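Local coordinates for protein exopolyphosphatase (Aquifex aeolicus, PDB 1T6C) that probably hydrolyses the phosphoanhydride bonds of polyphosphate and related substrates, as a calcium-binding member of the actin-like Ppx/GppA phosphatase family, at residues 16-19 against 24-27; 38-43 against 78-83; 183-188 against 250-255; 175-180 against 192-197. All coordinates share one frame; numbering follows the deposited sequence. Where two conformers were deposited one is given.

Contact 1 of 4, residues 16-19 against 24-27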
# COMPACT_ATOMS: atom_id res chain seq x y z
N SER A 16 8.04 9.36 8.91
CA SER A 16 8.35 8.66 7.68
C SER A 16 8.00 9.54 6.52
O SER A 16 7.04 10.31 6.60
CB SER A 16 7.61 7.31 7.56
OG SER A 16 6.24 7.49 7.42
N ILE A 17 8.79 9.44 5.46
CA ILE A 17 8.51 10.10 4.17
C ILE A 17 8.56 8.99 3.14
O ILE A 17 9.50 8.19 3.12
CB ILE A 17 9.54 11.16 3.89
CG1 ILE A 17 9.40 12.32 4.88
CG2 ILE A 17 9.42 11.64 2.47
CD1 ILE A 17 10.48 13.36 4.77
N ASP A 18 7.54 8.92 2.31
CA ASP A 18 7.47 7.99 1.20
C ASP A 18 7.30 8.75 -0.11
O ASP A 18 6.37 9.53 -0.27
CB ASP A 18 6.45 6.87 1.40
CG ASP A 18 5.09 7.34 1.45
OD1 ASP A 18 4.76 8.07 2.42
OD2 ASP A 18 4.24 7.00 0.57
N ILE A 19 8.23 8.51 -1.01
CA ILE A 19 8.26 9.14 -2.32
C ILE A 19 7.86 8.07 -3.31
O ILE A 19 8.58 7.10 -3.52
CB ILE A 19 9.69 9.65 -2.62
CG1 ILE A 19 10.12 10.71 -1.60
CG2 ILE A 19 9.78 10.15 -4.07
CD1 ILE A 19 11.55 11.14 -1.76
N VAL A 24 4.19 12.37 -2.74
CA VAL A 24 5.20 12.41 -1.71
C VAL A 24 4.47 12.65 -0.40
O VAL A 24 3.73 13.62 -0.27
CB VAL A 24 6.19 13.57 -1.98
CG1 VAL A 24 7.33 13.57 -0.96
CG2 VAL A 24 6.74 13.48 -3.42
N ARG A 25 4.69 11.77 0.56
CA ARG A 25 3.88 11.75 1.79
C ARG A 25 4.70 11.75 3.04
O ARG A 25 5.73 11.07 3.08
CB ARG A 25 2.95 10.57 1.77
CG ARG A 25 1.85 10.74 0.70
CD ARG A 25 0.84 9.70 0.67
NE ARG A 25 0.06 9.68 1.88
CZ ARG A 25 -1.01 8.94 2.04
NH1 ARG A 25 -1.44 8.17 1.05
NH2 ARG A 25 -1.66 8.97 3.19
N LEU A 26 4.24 12.51 4.02
CA LEU A 26 4.88 12.66 5.33
C LEU A 26 3.91 12.16 6.40
O LEU A 26 2.72 12.48 6.38
CB LEU A 26 5.19 14.13 5.61
CG LEU A 26 5.63 14.48 7.04
CD1 LEU A 26 7.02 13.88 7.35
CD2 LEU A 26 5.61 15.99 7.27
N THR A 27 4.42 11.37 7.34
CA THR A 27 3.68 10.91 8.49
C THR A 27 4.50 11.12 9.76
O THR A 27 5.63 10.72 9.81
CB THR A 27 3.31 9.40 8.35
OG1 THR A 27 2.70 9.15 7.07
CG2 THR A 27 2.30 8.99 9.43
O HOH W 1 4.76 8.77 5.14
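The carboxylate of Asp-18 and the guanidinium of Arg-25 rise side by side from one surface of the sheet, their planes 50° apart. They do not pair: the oxygen Asp-18 OD1 leans instead on Arg-25 CB at 3.2 Å, while the guanidinium runs on past it. Asp-18 OD2 is engaged by Arg-301 in a salt bridge. On the same surface a water ties three side chains together through hydrogen bonds to Ser-16 OG, to Asp-18 OD1 in one of its two conformers, and to Thr-27 OG1, the last two at 2.8 Å. Ser-16 reaches it because its hydroxyl stands between backbone N and carbonyl carbon (chi1 67°); the same OG also bonds to Arg-301 O.

Beneath these groups the backbones form a regular antiparallel ladder. Asp-18 pairs with Arg-25 and Ser-16 with Thr-27 through bonds in both directions, such as Asp-18 N to Arg-25 O at 2.9 Å. The intervening non-hydrogen-bonded pairs send only hydrocarbon to the other surface, where Ile-17 CG1 meets Leu-26 CD1 at 3.8 Å and Ile-19 CG1 meets Val-24 CG1 at 4.0 Å.

This is the opening beta hairpin of an actin-like domain. Helix 300-313 covers the Ser-16 and Thr-27 surface, helix 60-79 packs on Ile-17, Val-24 and Leu-26, and strands 84-89 and 35-45 continue the sheet outside the pair.

Contact 2 of 4, residues 38-43 against 78-83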
# COMPACT_ATOMS: atom_id res chain seq x y z
N ILE A 38 -0.61 8.81 15.41
CA ILE A 38 -0.26 9.69 14.31
C ILE A 38 -0.74 11.09 14.65
O ILE A 38 -1.91 11.28 14.97
CB ILE A 38 -0.97 9.22 12.99
CG1 ILE A 38 -0.79 7.70 12.77
CG2 ILE A 38 -0.48 10.02 11.82
CD1 ILE A 38 0.62 7.20 12.92
N ILE A 39 0.15 12.06 14.56
CA ILE A 39 -0.16 13.45 14.90
C ILE A 39 -0.09 14.44 13.74
O ILE A 39 -0.58 15.55 13.85
CB ILE A 39 0.73 13.91 16.08
CG1 ILE A 39 2.22 13.89 15.70
CG2 ILE A 39 0.47 13.01 17.30
CD1 ILE A 39 3.09 14.57 16.68
N LEU A 40 0.52 14.03 12.63
CA LEU A 40 0.52 14.85 11.45
C LEU A 40 0.71 14.01 10.22
O LEU A 40 1.51 13.10 10.21
CB LEU A 40 1.60 15.92 11.52
CG LEU A 40 1.37 17.04 10.50
CD1 LEU A 40 0.55 18.16 11.14
CD2 LEU A 40 2.65 17.58 10.03
N GLU A 41 -0.03 14.33 9.17
CA GLU A 41 0.15 13.71 7.86
C GLU A 41 0.07 14.78 6.81
O GLU A 41 -0.79 15.67 6.92
CB GLU A 41 -0.91 12.64 7.58
CG GLU A 41 -0.80 11.45 8.50
CD GLU A 41 -2.03 10.59 8.51
OE1 GLU A 41 -3.08 11.06 9.04
OE2 GLU A 41 -1.94 9.43 8.03
N ARG A 42 0.94 14.71 5.80
CA ARG A 42 0.84 15.55 4.61
C ARG A 42 1.02 14.70 3.35
O ARG A 42 1.68 13.65 3.35
CB ARG A 42 1.93 16.64 4.59
CG ARG A 42 1.82 17.67 5.65
CD ARG A 42 0.63 18.60 5.42
NE ARG A 42 0.51 19.65 6.42
CZ ARG A 42 -0.17 19.53 7.55
NH1 ARG A 42 -0.80 18.41 7.81
NH2 ARG A 42 -0.25 20.54 8.41
N GLY A 43 0.44 15.16 2.26
CA GLY A 43 0.55 14.49 0.99
C GLY A 43 0.57 15.53 -0.10
O GLY A 43 -0.18 16.51 -0.03
N ASP A 78 11.63 19.59 11.63
CA ASP A 78 12.44 20.45 12.50
C ASP A 78 11.58 21.14 13.57
O ASP A 78 11.89 21.07 14.77
CB ASP A 78 13.14 21.54 11.65
CG ASP A 78 14.23 21.00 10.71
OD1 ASP A 78 14.59 19.79 10.79
OD2 ASP A 78 14.76 21.75 9.83
N GLU A 79 10.49 21.76 13.15
CA GLU A 79 9.63 22.52 14.08
C GLU A 79 8.97 21.59 15.12
O GLU A 79 8.85 21.96 16.31
CB GLU A 79 8.57 23.34 13.32
CG GLU A 79 7.57 24.14 14.18
CD GLU A 79 7.94 25.61 14.40
OE1 GLU A 79 8.91 26.10 13.76
OE2 GLU A 79 7.20 26.31 15.15
N PHE A 80 8.62 20.37 14.69
CA PHE A 80 7.95 19.39 15.55
C PHE A 80 8.94 18.60 16.39
O PHE A 80 8.53 17.72 17.17
CB PHE A 80 7.17 18.38 14.71
CG PHE A 80 5.76 18.77 14.39
CD1 PHE A 80 5.47 19.79 13.51
CD2 PHE A 80 4.69 18.04 14.95
CE1 PHE A 80 4.16 20.12 13.19
CE2 PHE A 80 3.36 18.37 14.66
CZ PHE A 80 3.10 19.41 13.78
N LYS A 81 10.23 18.88 16.24
CA LYS A 81 11.28 18.20 17.02
C LYS A 81 11.20 16.68 16.87
O LYS A 81 11.23 15.93 17.85
CB LYS A 81 11.22 18.65 18.48
CG LYS A 81 11.70 20.09 18.66
CD LYS A 81 12.13 20.37 20.13
CE LYS A 81 12.83 21.74 20.23
NZ LYS A 81 11.82 22.82 20.11
N VAL A 82 11.05 16.23 15.64
CA VAL A 82 11.02 14.80 15.36
C VAL A 82 12.42 14.26 15.54
O VAL A 82 13.36 14.78 14.97
CB VAL A 82 10.52 14.53 13.92
CG1 VAL A 82 10.65 13.05 13.60
CG2 VAL A 82 9.10 15.06 13.74
N GLU A 83 12.55 13.24 16.35
CA GLU A 83 13.86 12.68 16.70
C GLU A 83 14.40 11.62 15.74
O GLU A 83 15.62 11.46 15.58
CB GLU A 83 13.80 12.16 18.13
CG GLU A 83 13.78 13.35 19.10
CD GLU A 83 13.84 12.94 20.56
OE1 GLU A 83 14.95 12.63 21.07
OE2 GLU A 83 12.77 12.94 21.19
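Phe-80 carries one whole side of this contact, and its ring is met by two neighbouring residues of an edge strand, Ile-39 and Leu-40. The apolar touches differ in approach. Ile-39 CD1 comes to the ring edge, near its plane, and lies 4.2 Å from Phe-80 CD2, the two side chains sliding past each other in opposite directions. The Leu-40 and Phe-80 side chains cross at about a right angle, and Leu-40 CD1 reaches Phe-80 CZ obliquely at 3.9 Å. Two successive strand residues can point at one ring because they form a classic beta bulge opposite Ile-28. CG of Leu-40 lies anti to its backbone N (chi1 -163°), extending the branch toward the phenyl group. Its other methyl, Leu-40 CD2, packs 4.1 Å above one face of the guanidinium of Arg-42, offset toward the rim of that group.

The polar interactions all stay within one segment or lead elsewhere. Arg-42 NH1 bonds to Glu-41 O at 2.9 Å, arriving from above the carbonyl plane. At the end of helix 60-79, a Schellman motif turns the chain through Lys-81, whose N bonds back to Asp-78 O, while Phe-80 O is held by Arg-13.

With no hydrogen bond or salt bridge across it, and only 124 Å² buried, the contact depends on dispersion and the exclusion of water: hydrocarbon closes the corner between the helix end and the bulged edge strand.

Contact 3 of 4, residues 183-188 against 250-255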
# COMPACT_ATOMS: atom_id res chain seq x y z
N PRO A 183 -15.92 -5.90 -17.69
CA PRO A 183 -15.46 -7.04 -18.49
C PRO A 183 -16.57 -8.05 -18.77
O PRO A 183 -17.56 -8.14 -18.05
CB PRO A 183 -14.34 -7.65 -17.66
CG PRO A 183 -14.58 -7.16 -16.26
CD PRO A 183 -15.19 -5.82 -16.41
N THR A 184 -16.39 -8.80 -19.84
CA THR A 184 -17.28 -9.92 -20.12
C THR A 184 -16.97 -11.04 -19.16
O THR A 184 -15.90 -11.06 -18.54
CB THR A 184 -17.12 -10.42 -21.56
OG1 THR A 184 -15.82 -10.99 -21.74
CG2 THR A 184 -17.21 -9.31 -22.58
N GLU A 185 -17.86 -12.01 -19.06
CA GLU A 185 -17.63 -13.15 -18.22
C GLU A 185 -16.41 -13.92 -18.64
O GLU A 185 -15.66 -14.41 -17.80
CB GLU A 185 -18.83 -14.11 -18.17
CG GLU A 185 -19.84 -13.72 -17.10
CD GLU A 185 -19.31 -13.97 -15.67
OE1 GLU A 185 -19.02 -13.00 -14.94
OE2 GLU A 185 -19.15 -15.15 -15.27
N GLU A 186 -16.14 -13.99 -19.95
CA GLU A 186 -14.92 -14.67 -20.39
C GLU A 186 -13.64 -13.98 -20.01
O GLU A 186 -12.61 -14.63 -19.76
CB GLU A 186 -14.94 -14.88 -21.91
CG GLU A 186 -15.90 -15.98 -22.34
CD GLU A 186 -15.42 -17.36 -21.89
OE1 GLU A 186 -14.53 -17.91 -22.59
OE2 GLU A 186 -15.89 -17.87 -20.82
N GLU A 187 -13.66 -12.66 -20.07
CA GLU A 187 -12.54 -11.86 -19.61
C GLU A 187 -12.27 -12.01 -18.14
O GLU A 187 -11.12 -12.17 -17.70
CB GLU A 187 -12.77 -10.39 -19.95
CG GLU A 187 -12.68 -10.14 -21.43
CD GLU A 187 -13.04 -8.74 -21.86
OE1 GLU A 187 -13.74 -8.02 -21.11
OE2 GLU A 187 -12.60 -8.35 -22.97
N VAL A 188 -13.33 -12.07 -17.36
CA VAL A 188 -13.20 -12.36 -15.93
C VAL A 188 -12.58 -13.76 -15.71
O VAL A 188 -11.71 -13.96 -14.87
CB VAL A 188 -14.57 -12.23 -15.22
CG1 VAL A 188 -14.53 -12.81 -13.85
CG2 VAL A 188 -15.00 -10.78 -15.15
N THR A 250 -20.94 -7.73 -7.73
CA THR A 250 -21.61 -6.44 -7.83
C THR A 250 -20.87 -5.55 -8.80
O THR A 250 -21.44 -5.03 -9.75
CB THR A 250 -21.67 -5.80 -6.43
OG1 THR A 250 -22.58 -6.56 -5.63
CG2 THR A 250 -22.21 -4.41 -6.43
N PHE A 251 -19.57 -5.41 -8.58
CA PHE A 251 -18.81 -4.48 -9.42
C PHE A 251 -18.64 -4.98 -10.84
O PHE A 251 -18.56 -4.20 -11.77
CB PHE A 251 -17.45 -4.16 -8.78
CG PHE A 251 -17.55 -3.15 -7.71
CD1 PHE A 251 -17.41 -3.50 -6.41
CD2 PHE A 251 -17.83 -1.83 -8.03
CE1 PHE A 251 -17.50 -2.52 -5.40
CE2 PHE A 251 -17.97 -0.89 -7.04
CZ PHE A 251 -17.80 -1.23 -5.73
N LYS A 252 -18.67 -6.29 -11.07
CA LYS A 252 -18.53 -6.80 -12.43
C LYS A 252 -19.75 -6.46 -13.30
O LYS A 252 -19.65 -6.58 -14.50
CB LYS A 252 -18.18 -8.30 -12.41
CG LYS A 252 -19.33 -9.23 -12.23
CD LYS A 252 -18.80 -10.69 -12.22
CE LYS A 252 -19.93 -11.69 -12.13
NZ LYS A 252 -19.41 -13.10 -12.11
N GLU A 253 -20.84 -6.01 -12.70
CA GLU A 253 -22.05 -5.62 -13.43
C GLU A 253 -22.20 -4.11 -13.57
O GLU A 253 -23.21 -3.63 -14.12
CB GLU A 253 -23.29 -6.13 -12.68
CG GLU A 253 -23.34 -7.63 -12.52
CD GLU A 253 -23.37 -8.40 -13.84
OE1 GLU A 253 -22.84 -9.57 -13.84
OE2 GLU A 253 -23.90 -7.88 -14.87
N ILE A 254 -21.21 -3.35 -13.09
CA ILE A 254 -21.31 -1.89 -13.09
C ILE A 254 -20.22 -1.28 -13.95
O ILE A 254 -19.03 -1.48 -13.68
CB ILE A 254 -21.22 -1.28 -11.66
CG1 ILE A 254 -22.26 -1.94 -10.72
CG2 ILE A 254 -21.40 0.27 -11.74
CD1 ILE A 254 -22.10 -1.56 -9.25
N PRO A 255 -20.59 -0.49 -14.97
CA PRO A 255 -19.59 0.23 -15.74
C PRO A 255 -18.76 1.15 -14.83
O PRO A 255 -19.28 1.72 -13.89
CB PRO A 255 -20.42 1.05 -16.72
CG PRO A 255 -21.76 0.43 -16.76
CD PRO A 255 -21.96 -0.17 -15.42
O HOH W 2 -18.08 -8.77 -15.51
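The backbones of Pro-183 and Lys-252 approach to 6.8 Å between CA atoms, and their carbonyls are joined by a water that donates to both, to Pro-183 O at 2.7 Å and to Lys-252 O at 2.9 Å. The direct link is a salt bridge between side chains. Lys-252 NZ meets Glu-185 OE1 at 2.9 Å, on the syn side of the carboxylate and 30° out of its plane. Lys-252 starts with CG between N and the carbonyl carbon (chi1 82°) and then runs fully extended, whereas the chain of Glu-185 bends at its second torsion (-70°), bringing OE1 to the ammonium; the two side chains cross obliquely. Glu-185 belongs to the first turn of helix 185-199, which opens with a capping box: Glu-187 N bonds to Thr-184 OG1, and Thr-184 N returns the bond to Glu-187 OE1 at 3.0 Å. A negative side chain at a helix N-terminus is well placed electrostatically, and it probably keeps its charge beside the lysine. Across the contact, a type I turn from Phe-251 to Ile-254 includes Lys-252, near the C-terminal end of helix 241-251. Asp-249 gives the ammonium a second, long and weak ion pair, and Leu-275 of helix 274-288 touches both Pro-183 and Lys-252.

Contact 4 of 4, residues 175-180 against 192-197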
# COMPACT_ATOMS: atom_id res chain seq x y z
N GLU A 175 -6.10 -3.50 -17.90
CA GLU A 175 -5.89 -3.28 -19.33
C GLU A 175 -5.73 -4.60 -20.08
O GLU A 175 -6.18 -4.77 -21.22
CB GLU A 175 -4.64 -2.46 -19.55
CG GLU A 175 -4.43 -2.07 -21.03
CD GLU A 175 -3.71 -3.12 -21.90
OE1 GLU A 175 -2.93 -3.95 -21.39
OE2 GLU A 175 -3.95 -3.13 -23.12
N THR A 176 -5.04 -5.54 -19.47
CA THR A 176 -4.70 -6.79 -20.13
C THR A 176 -5.93 -7.64 -20.37
O THR A 176 -6.11 -8.18 -21.48
CB THR A 176 -3.70 -7.58 -19.25
OG1 THR A 176 -2.42 -6.91 -19.22
CG2 THR A 176 -3.48 -8.97 -19.81
N PHE A 177 -6.74 -7.81 -19.33
CA PHE A 177 -7.86 -8.76 -19.40
C PHE A 177 -9.21 -8.14 -19.72
O PHE A 177 -10.04 -8.79 -20.36
CB PHE A 177 -7.96 -9.52 -18.07
CG PHE A 177 -6.79 -10.41 -17.82
CD1 PHE A 177 -6.59 -11.53 -18.62
CD2 PHE A 177 -5.89 -10.16 -16.78
CE1 PHE A 177 -5.49 -12.34 -18.43
CE2 PHE A 177 -4.81 -10.96 -16.61
CZ PHE A 177 -4.61 -12.07 -17.43
N PHE A 178 -9.45 -6.94 -19.23
CA PHE A 178 -10.78 -6.33 -19.25
C PHE A 178 -10.86 -5.38 -20.43
O PHE A 178 -10.79 -4.17 -20.28
CB PHE A 178 -11.12 -5.64 -17.93
CG PHE A 178 -11.07 -6.54 -16.70
CD1 PHE A 178 -11.09 -7.94 -16.78
CD2 PHE A 178 -11.04 -5.96 -15.43
CE1 PHE A 178 -11.06 -8.71 -15.64
CE2 PHE A 178 -11.02 -6.77 -14.26
CZ PHE A 178 -11.04 -8.12 -14.38
N LYS A 179 -11.06 -5.96 -21.61
CA LYS A 179 -11.15 -5.13 -22.81
C LYS A 179 -12.50 -4.40 -22.87
O LYS A 179 -12.55 -3.32 -23.47
CB LYS A 179 -10.93 -5.93 -24.09
CG LYS A 179 -9.67 -6.81 -24.10
CD LYS A 179 -8.43 -6.01 -23.97
CE LYS A 179 -7.19 -6.89 -24.11
NZ LYS A 179 -5.93 -6.12 -23.85
N GLN A 180 -13.54 -4.97 -22.27
CA GLN A 180 -14.83 -4.28 -22.10
C GLN A 180 -14.93 -3.67 -20.70
O GLN A 180 -14.27 -4.11 -19.76
CB GLN A 180 -15.98 -5.24 -22.34
CG GLN A 180 -15.96 -5.86 -23.73
CD GLN A 180 -16.88 -5.15 -24.66
OE1 GLN A 180 -16.55 -4.08 -25.18
NE2 GLN A 180 -18.06 -5.72 -24.87
N PHE A 192 -9.06 -14.67 -13.79
CA PHE A 192 -8.90 -15.62 -12.69
C PHE A 192 -7.97 -16.81 -13.02
O PHE A 192 -7.28 -17.30 -12.12
CB PHE A 192 -10.27 -16.10 -12.18
CG PHE A 192 -10.98 -15.10 -11.29
CD1 PHE A 192 -10.37 -14.62 -10.14
CD2 PHE A 192 -12.26 -14.65 -11.57
CE1 PHE A 192 -11.01 -13.70 -9.29
CE2 PHE A 192 -12.90 -13.71 -10.73
CZ PHE A 192 -12.27 -13.25 -9.60
N GLU A 193 -7.98 -17.29 -14.25
CA GLU A 193 -7.03 -18.32 -14.65
C GLU A 193 -5.60 -17.83 -14.41
O GLU A 193 -4.73 -18.59 -13.97
CB GLU A 193 -7.23 -18.70 -16.12
CG GLU A 193 -8.52 -19.42 -16.45
CD GLU A 193 -8.75 -19.61 -17.97
OE1 GLU A 193 -8.02 -19.02 -18.80
OE2 GLU A 193 -9.68 -20.36 -18.33
N PHE A 194 -5.34 -16.57 -14.78
CA PHE A 194 -4.01 -16.00 -14.61
C PHE A 194 -3.68 -15.92 -13.12
O PHE A 194 -2.57 -16.27 -12.70
CB PHE A 194 -3.91 -14.62 -15.27
CG PHE A 194 -2.73 -13.84 -14.81
CD1 PHE A 194 -1.46 -14.16 -15.28
CD2 PHE A 194 -2.85 -12.86 -13.86
CE1 PHE A 194 -0.35 -13.48 -14.83
CE2 PHE A 194 -1.74 -12.18 -13.39
CZ PHE A 194 -0.48 -12.46 -13.90
N LEU A 195 -4.63 -15.47 -12.31
CA LEU A 195 -4.35 -15.31 -10.90
C LEU A 195 -4.13 -16.67 -10.25
O LEU A 195 -3.27 -16.80 -9.39
CB LEU A 195 -5.47 -14.55 -10.21
CG LEU A 195 -5.56 -13.06 -10.43
CD1 LEU A 195 -6.76 -12.51 -9.70
CD2 LEU A 195 -4.28 -12.36 -9.99
N GLU A 196 -4.81 -17.72 -10.72
CA GLU A 196 -4.61 -19.08 -10.19
C GLU A 196 -3.16 -19.51 -10.48
O GLU A 196 -2.50 -20.03 -9.60
CB GLU A 196 -5.61 -20.04 -10.86
CG GLU A 196 -5.43 -21.50 -10.47
CD GLU A 196 -6.38 -21.95 -9.39
OE1 GLU A 196 -7.62 -21.67 -9.49
OE2 GLU A 196 -5.89 -22.59 -8.44
N LYS A 197 -2.68 -19.24 -11.70
CA LYS A 197 -1.31 -19.58 -12.14
C LYS A 197 -0.27 -18.89 -11.25
O LYS A 197 0.69 -19.54 -10.77
CB LYS A 197 -1.08 -19.17 -13.59
CG LYS A 197 0.41 -19.23 -14.12
CD LYS A 197 0.62 -18.57 -15.53
CE LYS A 197 2.11 -18.18 -15.73
NZ LYS A 197 2.90 -18.97 -16.70
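The tight part of this contact is a single meeting of rings, Phe-177 against Phe-194. Phe-177 leads with its far end: CZ lies 3.4 Å from Phe-194 CB and 3.7 Å from Phe-194 CG, a snug fit against the root of the other ring. One atom further round, Phe-177 CE2 stands 3.9 Å from Phe-194 CD2. The side chains cross at about a right angle, yet the ring planes are inclined by only 39° and the centroids are 5.6 Å apart, an oblique pairing. A chi1 of 164° points the Phe-194 ring away from its own N and swings CG and CD2 toward CE2 and CZ of Phe-177. Over one face of the Phe-177 ring, Thr-176 CG2 sits above the centre at 3.9 Å from the plane, while Phe-194 meets the far end of the ring obliquely.

Away from the rings the segments diverge, and the polar groups belong to the exposed side. There Lys-179 curls back over the end of helix 170-177: NZ bonds to Glu-175 O at 3.0 Å, adds a weak bond to Thr-176 O, and makes a long ion pair with Glu-175. This ammonium turns back on its own helix end and makes no contact with 192-197, although the backbone N of Lys-179 gives a weak bond to Glu-187 of helix 185-199. Further cover for the aromatic pair comes from Arg-190 and Phe-191 beside Phe-177, and from Ile-168 beside Phe-194.

No hydrogen bond spans the two segments. Adhesion between 175-180 and 192-197 therefore rests on dispersion between the Phe-177 ring and the CB and ring of Phe-194, close in shape but small in area, at a partly exposed site.

Contact 1 is the buried member of the set, and the other three lie at the surface. Contacts 1 and 2 belong to one sheet: strand 23-32 pairs with strand 35-45, Leu-26 N probably bonding to Arg-42 O, so the hairpin and the edge strand are continuous. Contacts 3 and 4 share helix 185-199 on the opposite side of the chain's centre, where Pro-183 packs on Phe-178 and Glu-187 OE1 probably accepts from Gln-180 N. Chemistry follows place. Ladder bonds and a shared water hold the interior strands; hydrocarbon alone closes contacts 2 and 4; and contact 3, at the surface, relies on charge and a bridging water.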